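Local coordinates for protein alpha-glucosidase (Bacteroides thetaiotaomicron, PDB 5XFM) that acts as a bifunctional beta-L-arabinopyranosidase and alpha-galactosidase of glycoside hydrolase family 97 and carries a bound calcium ion, at residues P196-I201 / W206-E211; E175-D180 / P478-T483; I309-Q314 / K345-Y350; R296-W301 / I318-A323; N377-D380 / I384-R387. The protein carries 1 engineered substitution. One frame throughout, in Å; residues are numbered along the deposited sequence.

Interaction 1: P196-I201 / W206-E211; sequences PCLFRI and WVLVSE
R200 lies across the indole of W206, the two forming the non-hydrogen-bonded pair next to the loop of an antiparallel beta hairpin. The arginine illustrates how a charged residue can behave as an apolar one for most of its length. Its CB sits over the ring face, 3.5 Å from W206 CZ3. With CG anti to the backbone N (chi1 177°), the chain continues over the benzene part of the indole, where R200 CG makes a CH-pi contact 4.0 Å from the centroid of the W206 six-membered ring and 13° off its normal. R200 CD then comes within 3.5 Å of W206 CH2. A bend at chi3 turns the guanidinium away, its plane 63° from the indole, so that NE forms a salt bridge with D180 and NH1 bonds to the carbonyl of G202. L198 shares this side of the hairpin, its CD1 4.1 Å from W206 CE3, while F199, V207, C197 and V209 line the other side. Between the strands, the F199-V207 and C197-V209 pairs are the hydrogen-bonded ones, with F199 N to V207 O at 2.8 Å and V207 N to F199 O at 2.9 Å. The hairpin belongs to the large antiparallel sheet of the N-terminal, mutarotase-like region. Chemically, the contact separates the two natures of R200: methylene groups cover an aromatic face, while the charge is matched by D180.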
# COMPACT_ATOMS: atom_id res chain seq x y z
N PRO A 196 3.83 1.74 6.06
CA PRO A 196 5.18 2.30 6.09
C PRO A 196 5.23 3.57 6.93
O PRO A 196 4.18 4.13 7.29
CB PRO A 196 5.47 2.59 4.62
CG PRO A 196 4.12 2.92 4.05
CD PRO A 196 3.15 2.01 4.78
N CYS A 197 6.44 4.02 7.25
CA CYS A 197 6.61 5.13 8.18
C CYS A 197 7.53 6.20 7.60
O CYS A 197 8.68 5.92 7.28
CB CYS A 197 7.17 4.60 9.49
SG CYS A 197 6.13 3.37 10.27
N LEU A 198 7.02 7.42 7.50
CA LEU A 198 7.76 8.51 6.86
C LEU A 198 8.41 9.44 7.88
O LEU A 198 7.79 9.85 8.85
CB LEU A 198 6.84 9.31 5.93
CG LEU A 198 7.52 10.44 5.14
CD1 LEU A 198 8.64 9.89 4.23
CD2 LEU A 198 6.53 11.22 4.32
N PHE A 199 9.67 9.77 7.64
CA PHE A 199 10.44 10.64 8.51
C PHE A 199 11.08 11.76 7.71
O PHE A 199 11.62 11.53 6.63
CB PHE A 199 11.51 9.86 9.26
CG PHE A 199 10.98 8.79 10.17
CD1 PHE A 199 10.66 7.53 9.69
CD2 PHE A 199 10.83 9.04 11.53
CE1 PHE A 199 10.19 6.55 10.53
CE2 PHE A 199 10.36 8.05 12.38
CZ PHE A 199 10.04 6.81 11.88
N ARG A 200 10.97 12.97 8.23
CA ARG A 200 11.67 14.11 7.67
C ARG A 200 12.90 14.41 8.50
O ARG A 200 12.81 14.68 9.71
CB ARG A 200 10.75 15.33 7.59
CG ARG A 200 11.45 16.59 7.07
CD ARG A 200 10.46 17.69 6.74
NE ARG A 200 9.88 18.32 7.92
CZ ARG A 200 10.47 19.27 8.62
NH1 ARG A 200 11.68 19.70 8.27
NH2 ARG A 200 9.86 19.79 9.68
N ILE A 201 14.06 14.34 7.85
CA ILE A 201 15.34 14.50 8.53
C ILE A 201 15.77 15.98 8.53
O ILE A 201 16.78 16.35 7.93
CB ILE A 201 16.43 13.64 7.85
CG1 ILE A 201 15.87 12.25 7.51
CG2 ILE A 201 17.65 13.50 8.76
CD1 ILE A 201 15.43 11.44 8.72
N TRP A 206 14.59 12.91 3.38
CA TRP A 206 13.51 12.04 3.80
C TRP A 206 13.90 10.56 3.92
O TRP A 206 14.74 10.06 3.17
CB TRP A 206 12.33 12.16 2.82
CG TRP A 206 11.85 13.57 2.61
CD1 TRP A 206 12.37 14.50 1.76
CD2 TRP A 206 10.75 14.21 3.28
NE1 TRP A 206 11.66 15.67 1.84
CE2 TRP A 206 10.66 15.52 2.77
CE3 TRP A 206 9.83 13.80 4.25
CZ2 TRP A 206 9.68 16.42 3.21
CZ3 TRP A 206 8.86 14.69 4.68
CH2 TRP A 206 8.80 15.99 4.16
N VAL A 207 13.25 9.88 4.85
CA VAL A 207 13.41 8.44 5.04
C VAL A 207 12.05 7.73 5.18
O VAL A 207 11.22 8.14 5.98
CB VAL A 207 14.26 8.14 6.28
CG1 VAL A 207 14.25 6.64 6.58
CG2 VAL A 207 15.69 8.66 6.10
N LEU A 208 11.82 6.68 4.41
CA LEU A 208 10.64 5.84 4.55
C LEU A 208 11.01 4.42 4.98
O LEU A 208 11.73 3.71 4.27
CB LEU A 208 9.87 5.78 3.24
CG LEU A 208 8.56 4.98 3.27
CD1 LEU A 208 7.43 5.74 3.99
CD2 LEU A 208 8.15 4.58 1.86
N VAL A 209 10.53 4.02 6.15
CA VAL A 209 10.81 2.69 6.71
C VAL A 209 9.64 1.74 6.44
O VAL A 209 8.49 2.06 6.74
CB VAL A 209 11.07 2.77 8.22
CG1 VAL A 209 11.15 1.39 8.84
CG2 VAL A 209 12.34 3.58 8.50
N SER A 210 9.93 0.57 5.87
CA SER A 210 8.88 -0.42 5.67
C SER A 210 9.43 -1.84 5.69
O SER A 210 10.54 -2.06 6.15
CB SER A 210 8.14 -0.16 4.35
OG SER A 210 6.86 -0.78 4.37
N GLU A 211 8.65 -2.79 5.20
CA GLU A 211 9.14 -4.16 5.06
C GLU A 211 8.45 -4.83 3.88
O GLU A 211 7.31 -4.50 3.55
CB GLU A 211 8.92 -4.96 6.35
CG GLU A 211 7.49 -5.45 6.53
CD GLU A 211 7.29 -6.29 7.77
OE1 GLU A 211 8.27 -6.91 8.23
OE2 GLU A 211 6.15 -6.33 8.28

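Interaction 2: E175-D180 / P478-T483; sequences EEYKAD and PFIRNT
Y177 reaches from one family region of the chain into another, and its ring meets I480 at an oblique angle. The close part is apolar: Y177 CE2 lies 4.0 Å from both I480 CG2 and I480 CD1, the two side chains running past each other in opposite directions. R481 adds its CB, 3.9 Å from Y177 OH, before a bend at chi2 carries the guanidinium off to the carbonyl of E452, a calcium ligand. Such a contact is a domain interface in miniature, setting the N-terminal, mutarotase-like part against a loop of the TIM-barrel glycosidase part. The looser side is wet. One water lies 2.7 Å from Y177 OH in a weak hydrogen bond and accepts from R481 N at 3.1 Å, bridging the segments where no direct bond does. An alanine in place of Y177 would remove ring and hydroxyl together, and would probably open a gap beside I480 and deprive the water of its tyrosine partner.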
# COMPACT_ATOMS: atom_id res chain seq x y z
N GLU A 175 -6.07 3.79 10.55
CA GLU A 175 -5.86 4.85 11.54
C GLU A 175 -5.38 6.14 10.89
O GLU A 175 -5.02 6.17 9.72
CB GLU A 175 -4.88 4.38 12.61
CG GLU A 175 -5.27 3.06 13.26
CD GLU A 175 -6.56 3.13 14.06
OE1 GLU A 175 -6.85 4.19 14.66
OE2 GLU A 175 -7.30 2.11 14.08
N GLU A 176 -5.39 7.22 11.67
CA GLU A 176 -5.11 8.54 11.14
C GLU A 176 -3.66 8.94 11.36
O GLU A 176 -3.01 8.43 12.28
CB GLU A 176 -6.03 9.58 11.78
CG GLU A 176 -7.48 9.43 11.40
CD GLU A 176 -8.36 10.42 12.11
OE1 GLU A 176 -8.54 11.54 11.58
OE2 GLU A 176 -8.85 10.10 13.21
N TYR A 177 -3.18 9.86 10.53
CA TYR A 177 -1.81 10.36 10.60
C TYR A 177 -1.68 11.68 11.35
O TYR A 177 -2.66 12.40 11.52
CB TYR A 177 -1.25 10.57 9.19
CG TYR A 177 -1.04 9.32 8.37
CD1 TYR A 177 -2.10 8.74 7.68
CD2 TYR A 177 0.22 8.73 8.27
CE1 TYR A 177 -1.93 7.60 6.92
CE2 TYR A 177 0.41 7.59 7.51
CZ TYR A 177 -0.67 7.03 6.84
OH TYR A 177 -0.49 5.90 6.08
N LYS A 178 -0.46 11.96 11.81
CA LYS A 178 -0.06 13.29 12.25
C LYS A 178 1.13 13.76 11.42
O LYS A 178 2.12 13.03 11.27
CB LYS A 178 0.30 13.31 13.74
CG LYS A 178 -0.82 12.95 14.68
CD LYS A 178 -0.44 13.28 16.12
CE LYS A 178 0.64 12.34 16.65
NZ LYS A 178 1.11 12.68 18.03
N ALA A 179 1.03 14.95 10.84
CA ALA A 179 2.09 15.43 9.96
C ALA A 179 3.13 16.21 10.75
O ALA A 179 2.79 17.03 11.60
CB ALA A 179 1.51 16.30 8.85
N ASP A 180 4.40 15.95 10.46
CA ASP A 180 5.51 16.63 11.11
C ASP A 180 5.40 16.62 12.64
O ASP A 180 5.64 17.63 13.29
CB ASP A 180 5.63 18.06 10.58
CG ASP A 180 6.55 18.15 9.38
OD1 ASP A 180 7.71 17.70 9.49
OD2 ASP A 180 6.10 18.63 8.31
N PRO A 478 0.34 9.28 -1.69
CA PRO A 478 1.39 8.98 -2.67
C PRO A 478 2.79 8.94 -2.07
O PRO A 478 3.68 8.34 -2.67
CB PRO A 478 1.25 10.11 -3.70
CG PRO A 478 0.38 11.13 -3.06
CD PRO A 478 -0.50 10.41 -2.12
N PHE A 479 2.98 9.59 -0.93
CA PHE A 479 4.27 9.60 -0.25
C PHE A 479 4.45 8.42 0.71
O PHE A 479 5.59 8.05 1.05
CB PHE A 479 4.46 10.91 0.55
CG PHE A 479 4.42 12.16 -0.30
CD1 PHE A 479 3.27 12.94 -0.36
CD2 PHE A 479 5.54 12.57 -1.00
CE1 PHE A 479 3.25 14.10 -1.12
CE2 PHE A 479 5.52 13.73 -1.76
CZ PHE A 479 4.37 14.49 -1.82
N ILE A 480 3.35 7.83 1.16
CA ILE A 480 3.40 6.83 2.24
C ILE A 480 2.65 5.53 1.92
O ILE A 480 3.23 4.60 1.36
CB ILE A 480 2.87 7.43 3.57
CG1 ILE A 480 3.59 8.74 3.89
CG2 ILE A 480 3.06 6.45 4.73
CD1 ILE A 480 3.12 9.43 5.14
N ARG A 481 1.36 5.45 2.26
CA ARG A 481 0.65 4.17 2.15
C ARG A 481 0.71 3.57 0.74
O ARG A 481 1.00 2.39 0.58
CB ARG A 481 -0.81 4.32 2.58
CG ARG A 481 -1.73 3.18 2.14
CD ARG A 481 -1.33 1.81 2.71
NE ARG A 481 -2.24 0.77 2.24
CZ ARG A 481 -2.14 0.16 1.06
NH1 ARG A 481 -1.14 0.45 0.23
NH2 ARG A 481 -3.04 -0.76 0.71
N ASN A 482 0.43 4.39 -0.26
CA ASN A 482 0.26 3.91 -1.62
C ASN A 482 1.59 3.72 -2.37
O ASN A 482 1.66 3.00 -3.37
CB ASN A 482 -0.69 4.86 -2.37
CG ASN A 482 -1.25 4.27 -3.64
OD1 ASN A 482 -1.59 4.99 -4.58
ND2 ASN A 482 -1.35 2.94 -3.69
N THR A 483 2.66 4.35 -1.88
CA THR A 483 3.97 4.25 -2.54
C THR A 483 4.58 2.85 -2.43
O THR A 483 5.38 2.45 -3.27
CB THR A 483 4.99 5.30 -1.97
OG1 THR A 483 6.01 5.56 -2.93
CG2 THR A 483 5.64 4.82 -0.67
O HOH W 1 -0.54 7.34 3.74

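Interaction 3: I309-Q314 / K345-Y350; sequences INYDDQ and KSLVEY
L347 sets a methyl on the ring of Y311, and the two side chains lie alongside each other, pointing in opposite directions. L347 CD1 stands 3.6 Å from the centroid of the Y311 ring, 17° off the normal, a CH-pi contact over one face. S346 approaches differently, at the edge near the ring plane, and its OG accepts a hydrogen bond from Y311 OH at 3.2 Å. The tyrosine gets there because its CG is anti to the backbone N (chi1 -167°), sending the ring across to helix 341-353. One turn along, Q314 CB meets the other methyl, L347 CD2, at 3.9 Å. The start of helix 311-324 is fixed just before Y311 by the N-cap N310, whose OD1 accepts from D313 N at 3.1 Å. Y311 is thus one of several links between two neighbouring outer helices of the barrel. Since S346 OG also bonds to the carbonyl of R343, the phenol hydroxyl enters a short polar relay, while one ring face packs on a methyl and the ring also makes a cation-pi contact with R343.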
# COMPACT_ATOMS: atom_id res chain seq x y z
N ILE A 309 -28.09 -3.98 -1.50
CA ILE A 309 -27.76 -5.38 -1.70
C ILE A 309 -29.02 -6.19 -1.96
O ILE A 309 -29.55 -6.88 -1.08
CB ILE A 309 -26.99 -5.96 -0.50
CG1 ILE A 309 -25.79 -5.06 -0.20
CG2 ILE A 309 -26.52 -7.37 -0.80
CD1 ILE A 309 -24.79 -4.99 -1.33
N ASN A 310 -29.51 -6.06 -3.19
CA ASN A 310 -30.67 -6.80 -3.67
C ASN A 310 -30.56 -6.93 -5.18
O ASN A 310 -29.79 -6.21 -5.81
CB ASN A 310 -31.99 -6.12 -3.27
CG ASN A 310 -32.06 -4.68 -3.76
OD1 ASN A 310 -32.36 -4.42 -4.92
ND2 ASN A 310 -31.80 -3.74 -2.86
N TYR A 311 -31.35 -7.83 -5.77
CA TYR A 311 -31.25 -8.14 -7.19
C TYR A 311 -31.38 -6.91 -8.10
O TYR A 311 -30.54 -6.70 -8.98
CB TYR A 311 -32.30 -9.18 -7.58
CG TYR A 311 -32.08 -9.81 -8.94
CD1 TYR A 311 -32.55 -9.19 -10.09
CD2 TYR A 311 -31.39 -11.01 -9.07
CE1 TYR A 311 -32.34 -9.76 -11.34
CE2 TYR A 311 -31.18 -11.58 -10.31
CZ TYR A 311 -31.66 -10.95 -11.44
OH TYR A 311 -31.45 -11.51 -12.68
N ASP A 312 -32.41 -6.10 -7.88
CA ASP A 312 -32.74 -5.02 -8.81
C ASP A 312 -31.73 -3.87 -8.80
O ASP A 312 -31.39 -3.33 -9.85
CB ASP A 312 -34.14 -4.47 -8.49
CG ASP A 312 -35.25 -5.45 -8.81
OD1 ASP A 312 -35.00 -6.42 -9.57
OD2 ASP A 312 -36.37 -5.26 -8.31
N ASP A 313 -31.24 -3.52 -7.62
CA ASP A 313 -30.22 -2.48 -7.51
C ASP A 313 -28.91 -2.94 -8.14
O ASP A 313 -28.19 -2.16 -8.76
CB ASP A 313 -29.99 -2.10 -6.05
CG ASP A 313 -31.13 -1.28 -5.48
OD1 ASP A 313 -31.78 -0.54 -6.25
OD2 ASP A 313 -31.39 -1.39 -4.26
N GLN A 314 -28.61 -4.23 -8.01
CA GLN A 314 -27.41 -4.78 -8.63
C GLN A 314 -27.59 -4.79 -10.14
O GLN A 314 -26.63 -4.59 -10.87
CB GLN A 314 -27.12 -6.18 -8.10
CG GLN A 314 -26.71 -6.22 -6.62
CD GLN A 314 -25.70 -5.15 -6.25
OE1 GLN A 314 -24.64 -5.05 -6.87
NE2 GLN A 314 -26.01 -4.37 -5.22
N LYS A 345 -26.41 -16.57 -10.27
CA LYS A 345 -26.11 -17.09 -11.60
C LYS A 345 -26.80 -16.31 -12.71
O LYS A 345 -26.22 -16.03 -13.76
CB LYS A 345 -26.50 -18.57 -11.67
CG LYS A 345 -26.62 -19.13 -13.08
CD LYS A 345 -26.82 -20.64 -13.04
CE LYS A 345 -27.34 -21.16 -14.37
NZ LYS A 345 -28.75 -20.72 -14.59
N SER A 346 -28.06 -15.95 -12.47
CA SER A 346 -28.81 -15.18 -13.45
C SER A 346 -28.31 -13.74 -13.47
O SER A 346 -28.32 -13.09 -14.51
CB SER A 346 -30.31 -15.24 -13.15
OG SER A 346 -30.63 -14.56 -11.95
N LEU A 347 -27.84 -13.26 -12.32
CA LEU A 347 -27.24 -11.93 -12.26
C LEU A 347 -25.93 -11.91 -13.06
O LEU A 347 -25.66 -10.96 -13.80
CB LEU A 347 -27.00 -11.52 -10.80
CG LEU A 347 -27.22 -10.07 -10.38
CD1 LEU A 347 -28.45 -9.45 -11.04
CD2 LEU A 347 -27.34 -9.98 -8.86
N VAL A 348 -25.14 -12.97 -12.93
CA VAL A 348 -23.89 -13.10 -13.68
C VAL A 348 -24.16 -13.18 -15.18
O VAL A 348 -23.48 -12.54 -15.98
CB VAL A 348 -23.08 -14.35 -13.23
CG1 VAL A 348 -21.94 -14.64 -14.19
CG2 VAL A 348 -22.56 -14.19 -11.80
N GLU A 349 -25.16 -13.98 -15.55
CA GLU A 349 -25.57 -14.10 -16.95
C GLU A 349 -25.99 -12.74 -17.52
O GLU A 349 -25.59 -12.35 -18.62
CB GLU A 349 -26.69 -15.12 -17.07
CG GLU A 349 -26.18 -16.54 -16.97
CD GLU A 349 -27.30 -17.55 -16.82
OE1 GLU A 349 -28.37 -17.18 -16.27
OE2 GLU A 349 -27.11 -18.71 -17.22
N TYR A 350 -26.80 -12.03 -16.75
CA TYR A 350 -27.28 -10.71 -17.14
C TYR A 350 -26.10 -9.76 -17.35
O TYR A 350 -26.03 -9.05 -18.35
CB TYR A 350 -28.23 -10.15 -16.08
CG TYR A 350 -28.77 -8.77 -16.41
CD1 TYR A 350 -29.85 -8.62 -17.28
CD2 TYR A 350 -28.19 -7.63 -15.88
CE1 TYR A 350 -30.35 -7.36 -17.59
CE2 TYR A 350 -28.67 -6.37 -16.19
CZ TYR A 350 -29.76 -6.24 -17.04
OH TYR A 350 -30.24 -5.00 -17.35

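Interaction 4: R296-W301 / I318-A323; sequences RGTWSW and IDFASA
T298 and A321 bring strand 295-299 and helix 311-324 together with their CA atoms 5.6 Å apart, a close approach suited to the small alanine. T298 projects its side chain toward the helix, and both of its branches are used. With OG1 lying between the backbone N and the carbonyl carbon (chi1 55°), CG2 is left anti to the carbonyl carbon. The methyl fits between two residues of the helix: T298 CG2 is 3.6 Å from F320 CD2, meeting the phenylalanine ring obliquely, and 3.6 Å from A321 CA. The hydroxyl oxygen packs on a methyl, T298 OG1 being 3.4 Å from A321 CB, but its polar need is met one turn earlier, by a hydrogen bond to the carbonyl oxygen of Y317. A valine in place of T298 keeps a branched shape but has no hydroxyl, which would probably leave the Y317 carbonyl without this partner and the strand less firmly tied to the helix. W299, the next residue, turns its CB the other way, and its NE1 bonds to D332. On its sheet side the backbone of T298 bonds to Y328 and L330 of the adjoining parallel strand 328-331. Strand, covering helix and parallel neighbour make up a beta-alpha-beta crossover, the repeating element of the TIM barrel, and here T298 contributes to the packing between strand 295-299 and the helix that follows.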
# COMPACT_ATOMS: atom_id res chain seq x y z
N ARG A 296 -12.04 -1.30 -14.25
CA ARG A 296 -12.91 -0.41 -13.50
C ARG A 296 -14.18 -1.13 -13.09
O ARG A 296 -14.70 -1.96 -13.83
CB ARG A 296 -13.29 0.82 -14.34
CG ARG A 296 -12.17 1.81 -14.60
CD ARG A 296 -11.32 1.38 -15.78
NE ARG A 296 -12.12 1.08 -16.96
CZ ARG A 296 -12.50 1.98 -17.86
NH1 ARG A 296 -12.15 3.25 -17.72
NH2 ARG A 296 -13.23 1.60 -18.90
N GLY A 297 -14.65 -0.82 -11.89
CA GLY A 297 -15.87 -1.42 -11.39
C GLY A 297 -16.87 -0.40 -10.90
O GLY A 297 -16.51 0.71 -10.51
N THR A 298 -18.15 -0.75 -10.97
CA THR A 298 -19.17 0.01 -10.27
C THR A 298 -19.47 -0.69 -8.95
O THR A 298 -19.29 -1.90 -8.81
CB THR A 298 -20.45 0.16 -11.11
OG1 THR A 298 -20.93 -1.14 -11.50
CG2 THR A 298 -20.17 0.98 -12.35
N TRP A 299 -19.96 0.07 -7.98
CA TRP A 299 -19.96 -0.39 -6.61
C TRP A 299 -21.11 0.27 -5.87
O TRP A 299 -21.02 1.44 -5.49
CB TRP A 299 -18.61 -0.05 -5.96
CG TRP A 299 -18.44 -0.52 -4.55
CD1 TRP A 299 -19.04 -1.60 -3.96
CD2 TRP A 299 -17.57 0.05 -3.56
NE1 TRP A 299 -18.61 -1.72 -2.65
CE2 TRP A 299 -17.71 -0.72 -2.39
CE3 TRP A 299 -16.70 1.14 -3.55
CZ2 TRP A 299 -17.00 -0.44 -1.22
CZ3 TRP A 299 -16.00 1.43 -2.39
CH2 TRP A 299 -16.15 0.64 -1.24
N SER A 300 -22.20 -0.47 -5.70
CA SER A 300 -23.43 0.09 -5.13
C SER A 300 -23.31 0.42 -3.64
O SER A 300 -23.83 1.44 -3.19
CB SER A 300 -24.61 -0.86 -5.38
OG SER A 300 -24.63 -1.96 -4.48
N TRP A 301 -22.62 -0.42 -2.88
CA TRP A 301 -22.62 -0.29 -1.43
C TRP A 301 -21.98 1.00 -0.91
O TRP A 301 -22.35 1.47 0.15
CB TRP A 301 -21.91 -1.49 -0.78
CG TRP A 301 -21.86 -1.38 0.71
CD1 TRP A 301 -22.79 -1.84 1.61
CD2 TRP A 301 -20.83 -0.76 1.49
NE1 TRP A 301 -22.40 -1.54 2.89
CE2 TRP A 301 -21.20 -0.87 2.84
CE3 TRP A 301 -19.64 -0.10 1.16
CZ2 TRP A 301 -20.41 -0.36 3.88
CZ3 TRP A 301 -18.86 0.40 2.19
CH2 TRP A 301 -19.24 0.26 3.53
N ILE A 318 -25.05 -2.93 -12.61
CA ILE A 318 -24.54 -3.67 -13.75
C ILE A 318 -24.79 -2.88 -15.04
O ILE A 318 -23.90 -2.74 -15.89
CB ILE A 318 -25.19 -5.06 -13.83
CG1 ILE A 318 -24.60 -5.98 -12.76
CG2 ILE A 318 -25.01 -5.67 -15.21
CD1 ILE A 318 -25.36 -7.27 -12.56
N ASP A 319 -26.00 -2.35 -15.16
CA ASP A 319 -26.38 -1.49 -16.28
C ASP A 319 -25.50 -0.25 -16.33
O ASP A 319 -25.09 0.19 -17.41
CB ASP A 319 -27.85 -1.07 -16.17
CG ASP A 319 -28.81 -2.18 -16.55
OD1 ASP A 319 -28.38 -3.17 -17.18
OD2 ASP A 319 -30.01 -2.07 -16.21
N PHE A 320 -25.24 0.33 -15.16
CA PHE A 320 -24.42 1.53 -15.05
C PHE A 320 -22.99 1.21 -15.49
O PHE A 320 -22.37 2.00 -16.20
CB PHE A 320 -24.45 2.06 -13.61
CG PHE A 320 -23.65 3.32 -13.41
CD1 PHE A 320 -23.77 4.38 -14.29
CD2 PHE A 320 -22.79 3.45 -12.34
CE1 PHE A 320 -23.03 5.55 -14.11
CE2 PHE A 320 -22.05 4.61 -12.15
CZ PHE A 320 -22.17 5.66 -13.04
N ALA A 321 -22.47 0.06 -15.09
CA ALA A 321 -21.15 -0.38 -15.54
C ALA A 321 -21.14 -0.50 -17.06
O ALA A 321 -20.21 -0.04 -17.72
CB ALA A 321 -20.77 -1.70 -14.90
N SER A 322 -22.18 -1.10 -17.62
CA SER A 322 -22.29 -1.24 -19.07
C SER A 322 -22.28 0.12 -19.77
O SER A 322 -21.59 0.30 -20.77
CB SER A 322 -23.55 -2.01 -19.43
OG SER A 322 -23.55 -2.35 -20.80
N ALA A 323 -23.04 1.06 -19.23
CA ALA A 323 -23.13 2.41 -19.79
C ALA A 323 -21.80 3.15 -19.67
O ALA A 323 -21.45 3.96 -20.53
CB ALA A 323 -24.23 3.20 -19.09

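Interaction 5: N377-D380 / I384-R387; sequences NRMD and IRKR
R385 crosses M379 at about a right angle, the methylene CG of the arginine lying 3.9 Å from M379 SD. This is the corner of a TIM-barrel beta-alpha unit, where the loop after strand 357-363 turns into helix 382-395. The first turn of the helix packs back against the loop that leads into it, through both side chains and backbone. R378 O receives a CA-H...O contact from R385 CA at 3.2 Å, bringing loop and helix backbones close together. Beside it I384 turns toward the loop, and its CG2 lies 3.5 Å from N377 O. The same methyl of I384 touches R378 CD at 3.7 Å, the two side chains meeting at about a right angle. R378 then carries its charge onward to a salt bridge with E388, one turn farther along the helix. R385 reaches in another direction: its chain is extended as far as a bend at chi3, beyond which NE pairs with D422 of helix 410-425. The guanidinium therefore links the loop and a second helix at once. On the loop side, R385 NH1 donates a hydrogen bond to M379 O at 2.6 Å. That oxygen lies near the guanidinium plane, yet the donor NH1 stands 37° above the carbonyl plane of M379.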
# COMPACT_ATOMS: atom_id res chain seq x y z
N ASN A 377 -17.56 -17.79 6.67
CA ASN A 377 -17.15 -19.20 6.77
C ASN A 377 -17.01 -19.90 5.43
O ASN A 377 -17.10 -21.13 5.35
CB ASN A 377 -18.14 -19.98 7.64
CG ASN A 377 -18.26 -19.40 9.02
OD1 ASN A 377 -17.28 -18.90 9.57
ND2 ASN A 377 -19.48 -19.38 9.56
N ARG A 378 -16.75 -19.13 4.38
CA ARG A 378 -16.51 -19.71 3.08
C ARG A 378 -15.05 -19.59 2.63
O ARG A 378 -14.70 -20.07 1.56
CB ARG A 378 -17.44 -19.06 2.04
CG ARG A 378 -18.93 -19.34 2.25
CD ARG A 378 -19.24 -20.84 2.31
NE ARG A 378 -20.63 -21.12 2.67
CZ ARG A 378 -21.61 -21.35 1.80
NH1 ARG A 378 -21.39 -21.33 0.49
NH2 ARG A 378 -22.83 -21.60 2.24
N MET A 379 -14.18 -18.99 3.44
CA MET A 379 -12.80 -18.71 3.00
C MET A 379 -11.72 -19.18 3.98
O MET A 379 -10.54 -19.19 3.65
CB MET A 379 -12.61 -17.22 2.72
CG MET A 379 -13.34 -16.67 1.49
SD MET A 379 -12.65 -17.18 -0.08
CE MET A 379 -14.14 -17.67 -0.97
N ASP A 380 -12.10 -19.56 5.20
CA ASP A 380 -11.11 -19.92 6.21
C ASP A 380 -10.79 -21.42 6.20
O ASP A 380 -9.71 -21.83 6.61
CB ASP A 380 -11.60 -19.52 7.60
CG ASP A 380 -12.92 -20.19 7.97
OD1 ASP A 380 -13.88 -20.13 7.16
OD2 ASP A 380 -13.00 -20.77 9.08
N ILE A 384 -14.01 -26.06 2.18
CA ILE A 384 -15.17 -25.22 1.88
C ILE A 384 -14.80 -24.12 0.90
O ILE A 384 -15.58 -23.79 0.00
CB ILE A 384 -15.75 -24.62 3.18
CG1 ILE A 384 -16.30 -25.73 4.07
CG2 ILE A 384 -16.84 -23.59 2.87
CD1 ILE A 384 -16.70 -25.25 5.43
N ARG A 385 -13.60 -23.57 1.05
CA ARG A 385 -13.12 -22.49 0.20
C ARG A 385 -12.97 -22.95 -1.24
O ARG A 385 -13.39 -22.26 -2.17
CB ARG A 385 -11.78 -21.94 0.72
CG ARG A 385 -11.21 -20.80 -0.12
CD ARG A 385 -9.93 -20.25 0.48
NE ARG A 385 -8.90 -21.27 0.65
CZ ARG A 385 -8.30 -21.54 1.80
NH1 ARG A 385 -8.62 -20.84 2.89
NH2 ARG A 385 -7.38 -22.49 1.88
N LYS A 386 -12.35 -24.11 -1.43
CA LYS A 386 -12.18 -24.63 -2.78
C LYS A 386 -13.54 -25.03 -3.39
O LYS A 386 -13.77 -24.81 -4.58
CB LYS A 386 -11.21 -25.81 -2.78
CG LYS A 386 -9.77 -25.38 -2.56
CD LYS A 386 -8.80 -26.55 -2.51
CE LYS A 386 -9.03 -27.41 -1.29
NZ LYS A 386 -8.19 -28.64 -1.31
N ARG A 387 -14.44 -25.56 -2.57
CA ARG A 387 -15.81 -25.82 -3.04
C ARG A 387 -16.45 -24.53 -3.58
O ARG A 387 -17.00 -24.47 -4.71
CB ARG A 387 -16.64 -26.41 -1.90
CG ARG A 387 -18.09 -26.71 -2.25
CD ARG A 387 -18.77 -27.44 -1.10
NE ARG A 387 -18.11 -28.72 -0.84
CZ ARG A 387 -17.65 -29.11 0.34
NH1 ARG A 387 -17.77 -28.31 1.39
NH2 ARG A 387 -17.05 -30.28 0.48

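How the interactions relate
Interactions 1 and 2 adjoin, their centres 10 Å apart, and both involve the nine-stranded antiparallel sheet of the N-terminal region; a salt bridge between R200 and D180 ties them directly. Interactions 3 and 4 form a second pair, 12 Å between centres, sharing helix 311-324 and alternating along the chain. Interaction 5 lies about 22 Å from interaction 3, centre to centre, in the same barrel region. Interaction 2 closes a loop of 297 residues inside which the other four fall: the hairpin first, then the crossing pair, then the corner at 377-387. The protein thus combines local contacts within each region with one long-range contact, interaction 2, where the sheet region meets the barrel region.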